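Local coordinates for Non-structural protein 3 (Porcine deltacoronavirus, PDB 6LN0) that combines a macro domain with a zinc-bearing papain-like protease domain that probably cleaves the viral polyprotein, at residues A[248-253]-A[269-274]. Sequence-based numbering, arbitrary orientation.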
loop_
_atom_site.group_PDB
_atom_site.type_symbol
_atom_site.label_atom_id
_atom_site.label_comp_id
_atom_site.label_asym_id
_atom_site.label_seq_id
_atom_site.Cartn_x
_atom_site.Cartn_y
_atom_site.Cartn_z
ATOM N N ASN A 248 -41.182 7.016 10.749
ATOM C CA ASN A 248 -41.830 7.934 9.807
ATOM C C ASN A 248 -41.784 7.412 8.373
ATOM O O ASN A 248 -41.544 8.162 7.425
ATOM C CB ASN A 248 -41.208 9.329 9.862
ATOM C CG ASN A 248 -41.057 9.841 11.268
ATOM O OD1 ASN A 248 -40.591 9.124 12.142
ATOM N ND2 ASN A 248 -41.446 11.097 11.494
ATOM N N GLY A 249 -41.992 6.110 8.207
ATOM C CA GLY A 249 -41.997 5.518 6.882
ATOM C C GLY A 249 -40.643 5.306 6.236
ATOM O O GLY A 249 -40.588 4.677 5.173
ATOM N N LEU A 250 -39.547 5.795 6.827
ATOM C CA LEU A 250 -38.216 5.639 6.258
ATOM C C LEU A 250 -37.271 4.962 7.249
ATOM O O LEU A 250 -37.444 5.064 8.468
ATOM C CB LEU A 250 -37.640 6.999 5.841
ATOM C CG LEU A 250 -37.620 8.129 6.861
ATOM C CD1 LEU A 250 -36.412 8.002 7.766
ATOM C CD2 LEU A 250 -37.588 9.463 6.142
ATOM N N MET A 251 -36.248 4.291 6.722
ATOM C CA MET A 251 -35.193 3.718 7.564
ATOM C C MET A 251 -34.216 4.830 7.950
ATOM O O MET A 251 -33.551 5.408 7.089
ATOM C CB MET A 251 -34.499 2.568 6.838
ATOM C CG MET A 251 -33.494 1.806 7.701
ATOM S SD MET A 251 -34.230 0.698 8.936
ATOM C CE MET A 251 -34.635 -0.725 7.938
ATOM N N HIS A 252 -34.158 5.156 9.236
ATOM C CA HIS A 252 -33.416 6.299 9.749
ATOM C C HIS A 252 -32.096 5.852 10.357
ATOM O O HIS A 252 -31.992 4.772 10.943
ATOM C CB HIS A 252 -34.224 7.043 10.818
ATOM C CG HIS A 252 -33.461 8.131 11.515
ATOM N ND1 HIS A 252 -33.137 9.323 10.902
ATOM C CD2 HIS A 252 -32.966 8.214 12.773
ATOM C CE1 HIS A 252 -32.468 10.090 11.746
ATOM N NE2 HIS A 252 -32.346 9.439 12.889
ATOM N N LEU A 253 -31.098 6.714 10.261
ATOM C CA LEU A 253 -29.780 6.415 10.797
ATOM C C LEU A 253 -29.663 7.130 12.131
ATOM O O LEU A 253 -29.496 8.353 12.165
ATOM C CB LEU A 253 -28.677 6.838 9.830
ATOM C CG LEU A 253 -27.237 6.585 10.281
ATOM C CD1 LEU A 253 -26.853 5.125 10.122
ATOM C CD2 LEU A 253 -26.278 7.458 9.516
ATOM N N PHE A 269 -33.281 11.718 0.456
ATOM C CA PHE A 269 -33.205 10.862 -0.722
ATOM C C PHE A 269 -34.320 9.828 -0.706
ATOM O O PHE A 269 -34.961 9.578 -1.732
ATOM C CB PHE A 269 -31.832 10.170 -0.828
ATOM C CG PHE A 269 -31.713 9.304 -2.044
ATOM C CD1 PHE A 269 -32.111 7.977 -2.011
ATOM C CD2 PHE A 269 -31.303 9.842 -3.248
ATOM C CE1 PHE A 269 -32.069 7.202 -3.149
ATOM C CE2 PHE A 269 -31.261 9.068 -4.394
ATOM C CZ PHE A 269 -31.625 7.745 -4.340
ATOM N N GLN A 270 -34.574 9.229 0.457
ATOM C CA GLN A 270 -35.640 8.243 0.568
ATOM C C GLN A 270 -37.001 8.812 0.182
ATOM O O GLN A 270 -37.878 8.044 -0.229
ATOM C CB GLN A 270 -35.679 7.680 1.992
ATOM C CG GLN A 270 -34.513 6.741 2.311
ATOM C CD GLN A 270 -34.617 6.123 3.689
ATOM O OE1 GLN A 270 -35.236 5.071 3.861
ATOM N NE2 GLN A 270 -34.021 6.782 4.687
ATOM N N ASN A 271 -37.197 10.131 0.286
ATOM C CA ASN A 271 -38.455 10.749 -0.108
ATOM C C ASN A 271 -38.439 11.279 -1.530
ATOM O O ASN A 271 -39.284 12.111 -1.872
ATOM C CB ASN A 271 -38.835 11.872 0.863
ATOM C CG ASN A 271 -39.493 11.334 2.122
ATOM O OD1 ASN A 271 -38.891 11.342 3.199
ATOM N ND2 ASN A 271 -40.709 10.813 1.981
ATOM N N THR A 272 -37.497 10.842 -2.354
ATOM C CA THR A 272 -37.565 11.085 -3.786
ATOM C C THR A 272 -37.878 9.777 -4.502
ATOM O O THR A 272 -38.082 8.729 -3.889
ATOM C CB THR A 272 -36.266 11.665 -4.329
ATOM O OG1 THR A 272 -35.362 10.584 -4.542
ATOM C CG2 THR A 272 -35.665 12.634 -3.352
ATOM N N ALA A 273 -37.909 9.842 -5.826
ATOM C CA ALA A 273 -38.284 8.693 -6.629
ATOM C C ALA A 273 -37.102 8.115 -7.386
ATOM O O ALA A 273 -37.299 7.289 -8.281
ATOM C CB ALA A 273 -39.400 9.077 -7.598
ATOM N N TYR A 274 -35.882 8.521 -7.044
ATOM C CA TYR A 274 -34.698 8.165 -7.810
ATOM C C TYR A 274 -34.280 6.729 -7.518
ATOM O O TYR A 274 -34.597 6.173 -6.466
ATOM C CB TYR A 274 -33.547 9.115 -7.480
ATOM C CG TYR A 274 -33.812 10.578 -7.768
ATOM C CD1 TYR A 274 -34.447 10.977 -8.939
ATOM C CD2 TYR A 274 -33.420 11.558 -6.867
ATOM C CE1 TYR A 274 -34.681 12.314 -9.197
ATOM C CE2 TYR A 274 -33.647 12.887 -7.106
ATOM C CZ TYR A 274 -34.277 13.273 -8.277
ATOM O OH TYR A 274 -34.503 14.618 -8.533
#
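Q270 reaches across to the backbone of M251 and holds its N-H and C=O with the two ends of the Q270 side-chain amide. OE1 of Q270 accepts from the M251 N at 3.1 Å, a bent bond with an N-H...O angle of 142°, and NE2 of Q270 gives a straighter one to the M251 O at 2.8 Å. Together they occupy the N-H and C=O of one residue, much as a pairing strand would, and restrict the amide's rotation. Beyond CG the Q270 chain runs extended (chi2 -176°), which carries the amide out from helix 260-270 to the strand. L250 packs its CB against this amide, 3.7 Å from Q270 OE1, the two side chains crossing at about a right angle. CD2 of L250 lies 3.7 Å from OD1 of N271, while N271 OD1 shares a weak hydrogen bond with Y401 OH. Y287 OH adds a further hydrogen bond to M251 O. Next along the chain, T272 OG1 and N both bond F269 O, and OG1 accepts from Y274 N in an ST turn. In the papain-like protease region, the contact thus ties the hairpin of strands 244-247 and 250-253 to helix 260-270, whose F269 packs against helix 313-322.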